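Local coordinates for PA0821 (Pseudomonas aeruginosa, PDB 7DRG), which probably acts as the immunity protein (antitoxin) that protects its bacterium from a putative VRR-NUC nuclease effector of the type VI secretion system, at residues B[43-48]-B[215-220]; B[74-79]-B[97-102]; B[270-275]-B[291-296]. All blocks are in the same frame, centred on the assembly; numbering follows the deposited sequence.

Interaction 1 of 3, residues B[43-48]-B[215-220]; sequences TLYFKK and LLANTP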
ATOM      1  N   THR B  43     -23.143   2.430  -7.688  1.00 14.08           N
ATOM      2  CA  THR B  43     -23.578   3.484  -6.778  1.00 15.96           C
ATOM      3  C   THR B  43     -24.384   4.507  -7.566  1.00 16.56           C
ATOM      4  O   THR B  43     -23.897   5.036  -8.571  1.00 16.02           O
ATOM      5  CB  THR B  43     -22.369   4.162  -6.136  1.00 17.65           C
ATOM      6  OG1 THR B  43     -21.588   3.188  -5.432  1.00 18.16           O
ATOM      7  CG2 THR B  43     -22.801   5.262  -5.193  1.00 21.90           C
ATOM      8  N   LEU B  44     -25.612   4.775  -7.119  1.00 16.12           N
ATOM      9  CA  LEU B  44     -26.508   5.710  -7.794  1.00 15.55           C
ATOM     10  C   LEU B  44     -26.990   6.738  -6.782  1.00 15.38           C
ATOM     11  O   LEU B  44     -27.543   6.369  -5.743  1.00 18.88           O
ATOM     12  CB  LEU B  44     -27.701   4.978  -8.421  1.00 16.90           C
ATOM     13  CG  LEU B  44     -27.392   3.950  -9.511  1.00 20.14           C
ATOM     14  CD1 LEU B  44     -28.665   3.242  -9.940  1.00 23.78           C
ATOM     15  CD2 LEU B  44     -26.742   4.627 -10.694  1.00 21.72           C
ATOM     16  N   TYR B  45     -26.763   8.016  -7.077  1.00 14.80           N
ATOM     17  CA  TYR B  45     -27.262   9.115  -6.259  1.00 16.24           C
ATOM     18  C   TYR B  45     -28.525   9.660  -6.918  1.00 18.69           C
ATOM     19  O   TYR B  45     -28.477  10.082  -8.076  1.00 18.01           O
ATOM     20  CB  TYR B  45     -26.215  10.223  -6.130  1.00 18.47           C
ATOM     21  CG  TYR B  45     -24.867   9.828  -5.542  1.00 15.83           C
ATOM     22  CD1 TYR B  45     -23.894   9.216  -6.325  1.00 17.15           C
ATOM     23  CD2 TYR B  45     -24.552  10.132  -4.216  1.00 16.19           C
ATOM     24  CE1 TYR B  45     -22.642   8.891  -5.800  1.00 18.06           C
ATOM     25  CE2 TYR B  45     -23.314   9.809  -3.684  1.00 17.26           C
ATOM     26  CZ  TYR B  45     -22.369   9.191  -4.480  1.00 18.11           C
ATOM     27  OH  TYR B  45     -21.135   8.882  -3.941  1.00 19.36           O
ATOM     28  N   PHE B  46     -29.643   9.680  -6.185  1.00 16.64           N
ATOM     29  CA  PHE B  46     -30.929  10.004  -6.798  1.00 17.44           C
ATOM     30  C   PHE B  46     -31.778  10.799  -5.817  1.00 15.92           C
ATOM     31  O   PHE B  46     -31.501  10.840  -4.618  1.00 18.17           O
ATOM     32  CB  PHE B  46     -31.679   8.740  -7.246  1.00 19.68           C
ATOM     33  CG  PHE B  46     -32.123   7.865  -6.103  1.00 18.62           C
ATOM     34  CD1 PHE B  46     -31.236   6.990  -5.494  1.00 19.94           C
ATOM     35  CD2 PHE B  46     -33.429   7.911  -5.637  1.00 18.76           C
ATOM     36  CE1 PHE B  46     -31.637   6.193  -4.433  1.00 19.12           C
ATOM     37  CE2 PHE B  46     -33.836   7.109  -4.581  1.00 21.67           C
ATOM     38  CZ  PHE B  46     -32.935   6.246  -3.979  1.00 20.97           C
ATOM     39  N   LYS B  47     -32.852  11.403  -6.327  1.00 17.94           N
ATOM     40  CA  LYS B  47     -33.711  12.232  -5.488  1.00 18.17           C
ATOM     41  C   LYS B  47     -35.121  11.657  -5.405  1.00 19.77           C
ATOM     42  O   LYS B  47     -35.474  10.688  -6.084  1.00 19.10           O
ATOM     43  CB  LYS B  47     -33.741  13.680  -5.997  1.00 24.27           C
ATOM     44  CG  LYS B  47     -32.371  14.347  -5.920  1.00 23.71           C
ATOM     45  CD  LYS B  47     -32.430  15.841  -6.186  1.00 24.78           C
ATOM     46  CE  LYS B  47     -31.043  16.452  -6.151  1.00 30.41           C
ATOM     47  NZ  LYS B  47     -31.098  17.934  -6.318  1.00 36.41           N
ATOM     48  N   LYS B  48     -35.910  12.269  -4.509  1.00 22.02           N
ATOM     49  CA  LYS B  48     -37.327  11.968  -4.300  1.00 19.23           C
ATOM     50  C   LYS B  48     -37.554  10.582  -3.702  1.00 18.50           C
ATOM     51  O   LYS B  48     -38.611   9.977  -3.902  1.00 20.76           O
ATOM     52  CB  LYS B  48     -38.130  12.133  -5.595  1.00 21.05           C
ATOM     53  CG  LYS B  48     -38.035  13.536  -6.170  1.00 28.97           C
ATOM     54  CD  LYS B  48     -38.760  13.627  -7.496  1.00 36.99           C
ATOM     55  CE  LYS B  48     -40.042  14.405  -7.361  1.00 48.91           C
ATOM     56  NZ  LYS B  48     -40.906  14.236  -8.564  1.00 47.11           N
ATOM     57  N   LEU B 215     -22.459   8.820   3.124  1.00 26.87           N
ATOM     58  CA  LEU B 215     -21.848   9.891   3.910  1.00 26.47           C
ATOM     59  C   LEU B 215     -21.474  11.085   3.042  1.00 28.67           C
ATOM     60  O   LEU B 215     -21.474  12.221   3.528  1.00 37.48           O
ATOM     61  CB  LEU B 215     -20.594   9.397   4.635  1.00 33.12           C
ATOM     62  CG  LEU B 215     -20.683   8.219   5.603  1.00 38.86           C
ATOM     63  CD1 LEU B 215     -19.379   8.078   6.383  1.00 47.78           C
ATOM     64  CD2 LEU B 215     -21.864   8.377   6.538  1.00 39.69           C
ATOM     65  N   LEU B 216     -21.139  10.849   1.772  1.00 23.91           N
ATOM     66  CA  LEU B 216     -20.765  11.933   0.872  1.00 22.27           C
ATOM     67  C   LEU B 216     -21.973  12.728   0.392  1.00 24.08           C
ATOM     68  O   LEU B 216     -21.861  13.939   0.159  1.00 24.69           O
ATOM     69  CB  LEU B 216     -20.014  11.366  -0.342  1.00 23.80           C
ATOM     70  CG  LEU B 216     -18.676  10.658  -0.091  1.00 25.10           C
ATOM     71  CD1 LEU B 216     -18.160   9.989  -1.359  1.00 27.25           C
ATOM     72  CD2 LEU B 216     -17.651  11.651   0.447  1.00 24.29           C
ATOM     73  N   ALA B 217     -23.133  12.070   0.284  1.00 22.69           N
ATOM     74  CA  ALA B 217     -24.218  12.546  -0.574  1.00 27.54           C
ATOM     75  C   ALA B 217     -24.696  13.952  -0.219  1.00 30.76           C
ATOM     76  O   ALA B 217     -25.050  14.732  -1.112  1.00 33.45           O
ATOM     77  CB  ALA B 217     -25.384  11.560  -0.512  1.00 23.98           C
ATOM     78  N   ASN B 218     -24.756  14.292   1.066  1.00 26.00           N
ATOM     79  CA  ASN B 218     -25.336  15.576   1.453  1.00 25.89           C
ATOM     80  C   ASN B 218     -24.347  16.466   2.197  1.00 26.67           C
ATOM     81  O   ASN B 218     -24.757  17.354   2.953  1.00 31.17           O
ATOM     82  CB  ASN B 218     -26.614  15.360   2.260  1.00 29.02           C
ATOM     83  CG  ASN B 218     -27.715  14.735   1.419  1.00 24.67           C
ATOM     84  OD1 ASN B 218     -28.297  15.389   0.557  1.00 25.44           O
ATOM     85  ND2 ASN B 218     -27.976  13.458   1.643  1.00 24.83           N
ATOM     86  N   THR B 219     -23.055  16.248   1.980  1.00 26.32           N
ATOM     87  CA  THR B 219     -22.039  17.174   2.444  1.00 27.75           C
ATOM     88  C   THR B 219     -22.083  18.453   1.608  1.00 27.92           C
ATOM     89  O   THR B 219     -22.518  18.432   0.453  1.00 27.22           O
ATOM     90  CB  THR B 219     -20.656  16.540   2.330  1.00 30.36           C
ATOM     91  OG1 THR B 219     -20.397  16.216   0.958  1.00 28.56           O
ATOM     92  CG2 THR B 219     -20.574  15.277   3.171  1.00 34.16           C
ATOM     93  N   PRO B 220     -21.629  19.582   2.163  1.00 30.72           N
ATOM     94  CA  PRO B 220     -21.557  20.807   1.348  1.00 34.52           C
ATOM     95  C   PRO B 220     -20.678  20.649   0.120  1.00 32.64           C
ATOM     96  O   PRO B 220     -20.930  21.290  -0.907  1.00 30.29           O
ATOM     97  CB  PRO B 220     -20.981  21.848   2.318  1.00 36.02           C
ATOM     98  CG  PRO B 220     -21.219  21.292   3.677  1.00 41.49           C
ATOM     99  CD  PRO B 220     -21.153  19.804   3.539  1.00 35.98           C
TER
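With chi1 at -58°, Tyr-45 sets its ring opposite its own carbonyl carbon and sends it out from the strand toward Ala-217 and Leu-216; Leu-216, with nearly the same first torsion, extends its CD1 branch to meet it. Ala-217 lies at the edge of the phenol ring, near its plane: the methyl CB is 4.1 Å from CD2 of Tyr-45 and only slightly farther from CE2. At the far end of the ring, OH of Tyr-45 passes CD1 of Leu-216 at 4.1 Å, a van der Waals approach to a methyl carbon; the hydroxyl itself is hydrogen-bonded to that of Tyr-179. The contact thus lays the short helix 213-216, and the type I beta turn from Leu-216 to Thr-219 that overlaps it, against strand 34-46, which pairs with strand 144-151. Val-145 of that neighbouring strand touches both Tyr-45 and Ala-217, and the ring of Phe-222 meets the phenol with planes about 45° apart. Within the turn, the carbonyl O of Leu-216 is gripped twice by Thr-219, by the backbone N at 3.2 Å and by OG1 at 2.8 Å, the hydroxyl approaching 18° from the carbonyl plane.

Interaction 2 of 3, residues B[74-79]-B[97-102]; sequences TWLWRE and REMMGA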
ATOM      1  N   THR B  74     -27.998 -12.974   3.386  1.00 22.16           N
ATOM      2  CA  THR B  74     -27.982 -13.539   4.732  1.00 21.01           C
ATOM      3  C   THR B  74     -28.506 -12.591   5.810  1.00 20.50           C
ATOM      4  O   THR B  74     -29.072 -13.058   6.801  1.00 23.08           O
ATOM      5  CB  THR B  74     -26.561 -13.980   5.090  1.00 20.63           C
ATOM      6  OG1 THR B  74     -25.649 -12.912   4.817  1.00 22.39           O
ATOM      7  CG2 THR B  74     -26.171 -15.208   4.285  1.00 23.76           C
ATOM      8  N   TRP B  75     -28.349 -11.277   5.634  1.00 20.37           N
ATOM      9  CA  TRP B  75     -28.679 -10.318   6.682  1.00 21.12           C
ATOM     10  C   TRP B  75     -29.327  -9.069   6.104  1.00 23.84           C
ATOM     11  O   TRP B  75     -28.996  -8.631   4.998  1.00 20.77           O
ATOM     12  CB  TRP B  75     -27.432  -9.901   7.478  1.00 20.71           C
ATOM     13  CG  TRP B  75     -26.688 -11.051   8.034  1.00 21.42           C
ATOM     14  CD1 TRP B  75     -25.523 -11.583   7.562  1.00 23.33           C
ATOM     15  CD2 TRP B  75     -27.058 -11.839   9.173  1.00 23.19           C
ATOM     16  NE1 TRP B  75     -25.150 -12.654   8.329  1.00 24.06           N
ATOM     17  CE2 TRP B  75     -26.067 -12.830   9.330  1.00 26.12           C
ATOM     18  CE3 TRP B  75     -28.132 -11.809  10.066  1.00 24.23           C
ATOM     19  CZ2 TRP B  75     -26.116 -13.780  10.346  1.00 30.97           C
ATOM     20  CZ3 TRP B  75     -28.177 -12.751  11.077  1.00 29.59           C
ATOM     21  CH2 TRP B  75     -27.171 -13.722  11.210  1.00 30.34           C
ATOM     22  N   LEU B  76     -30.237  -8.483   6.883  1.00 21.17           N
ATOM     23  CA  LEU B  76     -30.793  -7.166   6.599  1.00 20.56           C
ATOM     24  C   LEU B  76     -30.474  -6.236   7.763  1.00 19.99           C
ATOM     25  O   LEU B  76     -30.905  -6.486   8.900  1.00 23.00           O
ATOM     26  CB  LEU B  76     -32.306  -7.239   6.375  1.00 21.23           C
ATOM     27  CG  LEU B  76     -32.968  -5.865   6.287  1.00 19.56           C
ATOM     28  CD1 LEU B  76     -32.454  -5.097   5.080  1.00 20.65           C
ATOM     29  CD2 LEU B  76     -34.481  -6.033   6.224  1.00 22.39           C
ATOM     30  N   TRP B  77     -29.738  -5.164   7.476  1.00 21.11           N
ATOM     31  CA  TRP B  77     -29.420  -4.124   8.451  1.00 21.73           C
ATOM     32  C   TRP B  77     -30.319  -2.913   8.217  1.00 24.50           C
ATOM     33  O   TRP B  77     -30.503  -2.480   7.073  1.00 23.46           O
ATOM     34  CB  TRP B  77     -27.942  -3.706   8.354  1.00 23.39           C
ATOM     35  CG  TRP B  77     -26.951  -4.687   8.941  1.00 26.76           C
ATOM     36  CD1 TRP B  77     -26.175  -5.596   8.260  1.00 30.72           C
ATOM     37  CD2 TRP B  77     -26.619  -4.841  10.330  1.00 29.96           C
ATOM     38  NE1 TRP B  77     -25.396  -6.304   9.148  1.00 30.14           N
ATOM     39  CE2 TRP B  77     -25.646  -5.859  10.419  1.00 37.86           C
ATOM     40  CE3 TRP B  77     -27.053  -4.218  11.502  1.00 29.12           C
ATOM     41  CZ2 TRP B  77     -25.103  -6.266  11.637  1.00 29.85           C
ATOM     42  CZ3 TRP B  77     -26.516  -4.627  12.710  1.00 41.17           C
ATOM     43  CH2 TRP B  77     -25.555  -5.644  12.767  1.00 37.46           C
ATOM     44  N   ARG B  78     -30.882  -2.373   9.297  1.00 21.23           N
ATOM     45  CA  ARG B  78     -31.708  -1.176   9.237  1.00 26.81           C
ATOM     46  C   ARG B  78     -31.308  -0.246  10.373  1.00 31.09           C
ATOM     47  O   ARG B  78     -31.114  -0.694  11.505  1.00 30.51           O
ATOM     48  CB  ARG B  78     -33.206  -1.510   9.338  1.00 26.47           C
ATOM     49  CG  ARG B  78     -33.773  -2.307   8.156  1.00 21.59           C
ATOM     50  CD  ARG B  78     -35.244  -2.628   8.383  1.00 25.03           C
ATOM     51  NE  ARG B  78     -35.405  -3.335   9.643  1.00 28.16           N
ATOM     52  CZ  ARG B  78     -36.528  -3.361  10.344  1.00 33.88           C
ATOM     53  NH1 ARG B  78     -37.608  -2.726   9.898  1.00 33.99           N
ATOM     54  NH2 ARG B  78     -36.568  -4.027  11.491  1.00 32.96           N
ATOM     55  N   GLU B  79     -31.186   1.046  10.074  1.00 28.11           N
ATOM     56  CA  GLU B  79     -30.787   2.007  11.099  1.00 31.36           C
ATOM     57  C   GLU B  79     -32.008   2.462  11.886  1.00 34.10           C
ATOM     58  O   GLU B  79     -32.938   3.044  11.316  1.00 39.08           O
ATOM     59  CB  GLU B  79     -30.070   3.207  10.485  1.00 39.40           C
ATOM     60  CG  GLU B  79     -29.685   4.256  11.520  1.00 52.82           C
ATOM     61  CD  GLU B  79     -28.708   5.288  10.992  1.00 62.96           C
ATOM     62  OE1 GLU B  79     -28.161   6.055  11.814  1.00 65.80           O
ATOM     63  OE2 GLU B  79     -28.482   5.329   9.763  1.00 60.96           O
ATOM     64  N   ARG B  97     -41.524  -4.459  -0.009  1.00 23.15           N
ATOM     65  CA  ARG B  97     -42.741  -3.674  -0.224  1.00 24.24           C
ATOM     66  C   ARG B  97     -43.583  -3.567   1.041  1.00 30.07           C
ATOM     67  O   ARG B  97     -44.276  -2.563   1.245  1.00 28.31           O
ATOM     68  CB  ARG B  97     -43.576  -4.286  -1.351  1.00 25.31           C
ATOM     69  CG  ARG B  97     -42.945  -4.141  -2.729  1.00 29.55           C
ATOM     70  CD  ARG B  97     -43.669  -4.968  -3.793  1.00 35.02           C
ATOM     71  NE  ARG B  97     -42.823  -5.177  -4.966  1.00 32.84           N
ATOM     72  CZ  ARG B  97     -42.735  -4.330  -5.977  1.00 35.51           C
ATOM     73  NH1 ARG B  97     -43.448  -3.214  -5.960  1.00 43.43           N
ATOM     74  NH2 ARG B  97     -41.931  -4.611  -6.993  1.00 27.31           N
ATOM     75  N   GLU B  98     -43.544  -4.589   1.897  1.00 21.82           N
ATOM     76  CA  GLU B  98     -44.318  -4.540   3.130  1.00 24.34           C
ATOM     77  C   GLU B  98     -43.697  -3.570   4.126  1.00 28.26           C
ATOM     78  O   GLU B  98     -44.412  -2.832   4.811  1.00 27.82           O
ATOM     79  CB  GLU B  98     -44.439  -5.945   3.724  1.00 27.32           C
ATOM     80  CG  GLU B  98     -45.354  -6.058   4.944  1.00 35.83           C
ATOM     81  CD  GLU B  98     -46.844  -6.017   4.611  1.00 40.26           C
ATOM     82  OE1 GLU B  98     -47.232  -6.261   3.448  1.00 34.29           O
ATOM     83  OE2 GLU B  98     -47.637  -5.743   5.538  1.00 47.67           O
HETATM   84  N   MSE B  99     -42.371  -3.543   4.210  1.00 24.50           N
HETATM   85  CA  MSE B  99     -41.700  -2.627   5.122  1.00 24.03           C
HETATM   86  C   MSE B  99     -41.860  -1.185   4.644  1.00 28.35           C
HETATM   87  O   MSE B  99     -42.077  -0.278   5.451  1.00 29.56           O
HETATM   88  CB  MSE B  99     -40.225  -3.003   5.267  1.00 23.38           C
HETATM   89  CG  MSE B  99     -40.031  -4.282   6.058  1.00 23.72           C
HETATM   90 SE   MSE B  99     -38.146  -4.717   6.297  1.00 33.79          SE
HETATM   91  CE  MSE B  99     -37.730  -5.263   4.460  1.00 20.94           C
HETATM   92  N   MSE B 100     -41.811  -0.987   3.337  1.00 25.45           N
HETATM   93  CA  MSE B 100     -41.974   0.387   2.818  1.00 28.75           C
HETATM   94  C   MSE B 100     -43.428   0.833   3.017  1.00 34.85           C
HETATM   95  O   MSE B 100     -43.658   2.017   3.191  1.00 34.93           O
HETATM   96  CB  MSE B 100     -41.617   0.435   1.333  1.00 31.39           C
HETATM   97  CG  MSE B 100     -40.250  -0.069   0.999  1.00 39.37           C
HETATM   98 SE   MSE B 100     -39.407   1.212  -0.200  0.55 32.95          SE
HETATM   99  CE  MSE B 100     -39.336   2.427   1.236  1.00 23.20           C
ATOM    100  N   GLY B 101     -44.370  -0.103   2.967  1.00 33.71           N
ATOM    101  CA  GLY B 101     -45.766   0.265   3.133  1.00 34.70           C
ATOM    102  C   GLY B 101     -46.116   0.764   4.518  1.00 42.05           C
ATOM    103  O   GLY B 101     -47.139   1.439   4.686  1.00 48.34           O
ATOM    104  N   ALA B 102     -45.302   0.431   5.516  1.00 33.91           N
ATOM    105  CA  ALA B 102     -45.481   0.937   6.867  1.00 36.87           C
ATOM    106  C   ALA B 102     -44.873   2.319   7.057  1.00 40.75           C
ATOM    107  O   ALA B 102     -44.858   2.825   8.188  1.00 40.70           O
ATOM    108  CB  ALA B 102     -44.869  -0.038   7.876  1.00 41.70           C
TER
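Leu-76 and the selenomethionine Met-99 reach toward each other tip to tip, and here the contact is at its closest. CD2 of Leu-76 stands 3.8 Å from the terminal methyl CE of Met-99 and 3.9 Å from its selenium SE, so a single branch of the leucine rests on the last two atoms of its partner. The leucine presents that branch with CG opposite the backbone N (chi1 171°). Met-99 runs out extended as far as SE and bends only at the last torsion, chi3 -72°, which turns the methyl to the leucine. Both side chains are buried, and both also touch Tyr-113 of strand 109-114.

The backbones stay well apart, 10.9 Å between CA of Arg-78 and CA of Met-99, so long side chains alone bridge the gap between helix 96-101 and strand 75-77. That strand is paired antiparallel with strands 87-89 and 109-114, and a classic beta bulge lies at its start, with Thr-74 and Trp-75 both facing Thr-114.

Toward Arg-78 the fit is looser and the setting more open to solvent. The partly exposed arginine crosses the selenomethionine at a slant, its CD 4.1 Å from SE of Met-99 and its NH1 at a similar distance, with the selenium oblique to the guanidinium group. The polar end is occupied elsewhere: NH2 of Arg-78 donates to the carbonyl oxygens of Gln-83 and Lys-85. Glu-98 of the helix, next to Met-99 in sequence, and Ala-102 just after the helix are exposed, marking the solvent side.

Interaction 3 of 3, residues B[270-275]-B[291-296]; sequences IQAGAY and VLLNHA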
ATOM      1  N   ILE B 270     -22.109   5.573 -19.480  1.00 17.68           N
ATOM      2  CA  ILE B 270     -20.945   5.309 -20.320  1.00 20.14           C
ATOM      3  C   ILE B 270     -20.278   4.043 -19.807  1.00 22.90           C
ATOM      4  O   ILE B 270     -20.023   3.920 -18.606  1.00 21.42           O
ATOM      5  CB  ILE B 270     -19.965   6.491 -20.297  1.00 23.04           C
ATOM      6  CG1 ILE B 270     -20.680   7.785 -20.685  1.00 25.99           C
ATOM      7  CG2 ILE B 270     -18.762   6.218 -21.212  1.00 22.56           C
ATOM      8  CD1 ILE B 270     -19.833   9.023 -20.539  1.00 30.86           C
ATOM      9  N   GLN B 271     -20.005   3.102 -20.709  1.00 19.95           N
ATOM     10  CA  GLN B 271     -19.269   1.887 -20.382  1.00 21.30           C
ATOM     11  C   GLN B 271     -17.849   2.042 -20.911  1.00 22.69           C
ATOM     12  O   GLN B 271     -17.650   2.207 -22.119  1.00 21.64           O
ATOM     13  CB  GLN B 271     -19.944   0.652 -20.985  1.00 20.27           C
ATOM     14  CG  GLN B 271     -19.127  -0.634 -20.817  1.00 21.83           C
ATOM     15  CD  GLN B 271     -19.797  -1.853 -21.440  1.00 19.86           C
ATOM     16  OE1 GLN B 271     -20.994  -1.835 -21.744  1.00 23.61           O
ATOM     17  NE2 GLN B 271     -19.031  -2.923 -21.616  1.00 22.66           N
ATOM     18  N   ALA B 272     -16.869   2.009 -20.011  1.00 19.22           N
ATOM     19  CA  ALA B 272     -15.468   2.223 -20.378  1.00 19.95           C
ATOM     20  C   ALA B 272     -14.759   0.875 -20.416  1.00 21.36           C
ATOM     21  O   ALA B 272     -14.168   0.443 -19.429  1.00 22.69           O
ATOM     22  CB  ALA B 272     -14.793   3.174 -19.392  1.00 21.44           C
ATOM     23  N   GLY B 273     -14.779   0.225 -21.576  1.00 24.22           N
ATOM     24  CA  GLY B 273     -14.044  -1.009 -21.756  1.00 26.16           C
ATOM     25  C   GLY B 273     -14.921  -2.248 -21.668  1.00 24.25           C
ATOM     26  O   GLY B 273     -16.087  -2.210 -21.268  1.00 22.58           O
ATOM     27  N   ALA B 274     -14.306  -3.380 -22.040  1.00 24.93           N
ATOM     28  CA  ALA B 274     -15.015  -4.649 -22.180  1.00 28.80           C
ATOM     29  C   ALA B 274     -15.364  -5.275 -20.842  1.00 28.83           C
ATOM     30  O   ALA B 274     -16.212  -6.171 -20.789  1.00 29.87           O
ATOM     31  CB  ALA B 274     -14.164  -5.631 -22.997  1.00 28.90           C
ATOM     32  N   TYR B 275     -14.714  -4.836 -19.771  1.00 22.65           N
ATOM     33  CA  TYR B 275     -14.950  -5.335 -18.424  1.00 25.77           C
ATOM     34  C   TYR B 275     -14.403  -4.307 -17.450  1.00 23.72           C
ATOM     35  O   TYR B 275     -13.633  -3.426 -17.848  1.00 23.46           O
ATOM     36  CB  TYR B 275     -14.277  -6.704 -18.206  1.00 23.91           C
ATOM     37  CG  TYR B 275     -12.903  -6.845 -18.824  1.00 28.69           C
ATOM     38  CD1 TYR B 275     -11.815  -6.127 -18.343  1.00 28.14           C
ATOM     39  CD2 TYR B 275     -12.694  -7.719 -19.881  1.00 32.56           C
ATOM     40  CE1 TYR B 275     -10.556  -6.265 -18.910  1.00 32.31           C
ATOM     41  CE2 TYR B 275     -11.449  -7.866 -20.450  1.00 31.85           C
ATOM     42  CZ  TYR B 275     -10.385  -7.139 -19.964  1.00 34.46           C
ATOM     43  OH  TYR B 275      -9.148  -7.296 -20.544  1.00 40.26           O
ATOM     44  N   VAL B 291      -8.553   6.198 -18.065  1.00 23.47           N
ATOM     45  CA  VAL B 291      -7.758   7.404 -18.295  1.00 24.62           C
ATOM     46  C   VAL B 291      -8.411   8.273 -19.362  1.00 23.54           C
ATOM     47  O   VAL B 291      -8.518   9.499 -19.222  1.00 24.62           O
ATOM     48  CB  VAL B 291      -6.318   7.028 -18.687  1.00 23.17           C
ATOM     49  CG1 VAL B 291      -5.586   8.232 -19.303  1.00 26.07           C
ATOM     50  CG2 VAL B 291      -5.574   6.487 -17.495  1.00 26.78           C
ATOM     51  N   LEU B 292      -8.854   7.648 -20.453  1.00 23.79           N
ATOM     52  CA  LEU B 292      -9.451   8.413 -21.537  1.00 25.34           C
ATOM     53  C   LEU B 292     -10.785   9.029 -21.119  1.00 24.50           C
ATOM     54  O   LEU B 292     -11.067  10.191 -21.438  1.00 26.95           O
ATOM     55  CB  LEU B 292      -9.615   7.525 -22.769  1.00 23.91           C
ATOM     56  CG  LEU B 292      -8.304   7.088 -23.429  1.00 32.04           C
ATOM     57  CD1 LEU B 292      -8.587   6.073 -24.520  1.00 36.66           C
ATOM     58  CD2 LEU B 292      -7.537   8.290 -23.986  1.00 30.85           C
ATOM     59  N   LEU B 293     -11.613   8.281 -20.385  1.00 22.53           N
ATOM     60  CA  LEU B 293     -12.882   8.848 -19.950  1.00 21.33           C
ATOM     61  C   LEU B 293     -12.674   9.932 -18.900  1.00 24.46           C
ATOM     62  O   LEU B 293     -13.347  10.969 -18.932  1.00 23.88           O
ATOM     63  CB  LEU B 293     -13.794   7.749 -19.413  1.00 22.39           C
ATOM     64  CG  LEU B 293     -15.169   8.255 -18.971  1.00 24.88           C
ATOM     65  CD1 LEU B 293     -15.926   8.901 -20.128  1.00 23.54           C
ATOM     66  CD2 LEU B 293     -15.967   7.117 -18.404  1.00 25.55           C
ATOM     67  N   ASN B 294     -11.756   9.708 -17.953  1.00 24.01           N
ATOM     68  CA  ASN B 294     -11.478  10.725 -16.946  1.00 23.36           C
ATOM     69  C   ASN B 294     -10.988  12.013 -17.591  1.00 25.35           C
ATOM     70  O   ASN B 294     -11.334  13.111 -17.140  1.00 28.14           O
ATOM     71  CB  ASN B 294     -10.459  10.191 -15.936  1.00 22.59           C
ATOM     72  CG  ASN B 294     -10.014  11.237 -14.925  1.00 26.16           C
ATOM     73  OD1 ASN B 294     -10.664  11.448 -13.900  1.00 26.96           O
ATOM     74  ND2 ASN B 294      -8.879  11.879 -15.199  1.00 23.46           N
ATOM     75  N   HIS B 295     -10.184  11.898 -18.653  1.00 26.56           N
ATOM     76  CA  HIS B 295      -9.718  13.088 -19.359  1.00 26.26           C
ATOM     77  C   HIS B 295     -10.886  13.870 -19.953  1.00 29.03           C
ATOM     78  O   HIS B 295     -10.922  15.104 -19.874  1.00 32.56           O
ATOM     79  CB  HIS B 295      -8.722  12.683 -20.445  1.00 30.00           C
ATOM     80  CG  HIS B 295      -8.001  13.839 -21.064  1.00 34.46           C
ATOM     81  ND1 HIS B 295      -6.977  14.504 -20.427  1.00 38.65           N
ATOM     82  CD2 HIS B 295      -8.161  14.449 -22.262  1.00 37.44           C
ATOM     83  CE1 HIS B 295      -6.535  15.474 -21.206  1.00 38.19           C
ATOM     84  NE2 HIS B 295      -7.235  15.462 -22.327  1.00 40.02           N
ATOM     85  N   ALA B 296     -11.860  13.164 -20.532  1.00 27.47           N
ATOM     86  CA  ALA B 296     -13.008  13.830 -21.146  1.00 27.22           C
ATOM     87  C   ALA B 296     -13.921  14.487 -20.116  1.00 30.63           C
ATOM     88  O   ALA B 296     -14.585  15.483 -20.430  1.00 31.43           O
ATOM     89  CB  ALA B 296     -13.811  12.831 -21.980  1.00 28.84           C
TER
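Strand residues 270-272 run past helix residues 291-296 with Ala-272 and Leu-293 nearest, their CA atoms 7.1 Å apart. Ile-270 and Ala-272, two positions apart on the extended chain, both point at the helix, whereas Gln-271 between them points away. Leu-293 receives them both. Its first torsion (chi1 -178°) places CG opposite the backbone N, and the two branches divide the work: CD1 lies 3.9 Å from CD1 of Ile-270, while CD2 lies 4.2 Å from CB of Ala-272. The CG2 methyl of Ile-270 is equidistant from CD1 and CD2 of Leu-293, 4.1 Å from each. Phe-259 and Phe-261 of the adjoining strand and Thr-234 of the strand on the other flank add to this buried cluster. Gln-271 reaches out extended, and its NE2 donates to O of Gly-273 at 3.0 Å with an N-H...O angle of 158°; NE2 also bonds to O of Asn-356, and OE1 to the hydroxyl of Tyr-262. Such apolar contact, in which a leucine of a helix settles over alternate residues of a strand, is characteristic of a helix packed on one face of an antiparallel sheet, here the part formed by strands 233-237, 259-264 and 267-272.

From the N terminus, strand 34-46 supplies the first half of interaction 1, whose partner, starting on helix 213-216, comes only 167 residues later. Inside that long loop lies interaction 2, a local closure in which 74-79 meets 97-102 after a short excursion through strand 87-89. Interaction 3 follows in series, joining 270-275 to 291-296 across a connection without strands. None cross. All three link a helix or its end to strands of the extensive antiparallel pairing: interaction 1 lies between the others, with centres about 20 Å from interaction 2 and 23 Å from interaction 3, while interactions 2 and 3 lie on opposite sides of the chain's centre, their centres about 36 Å apart.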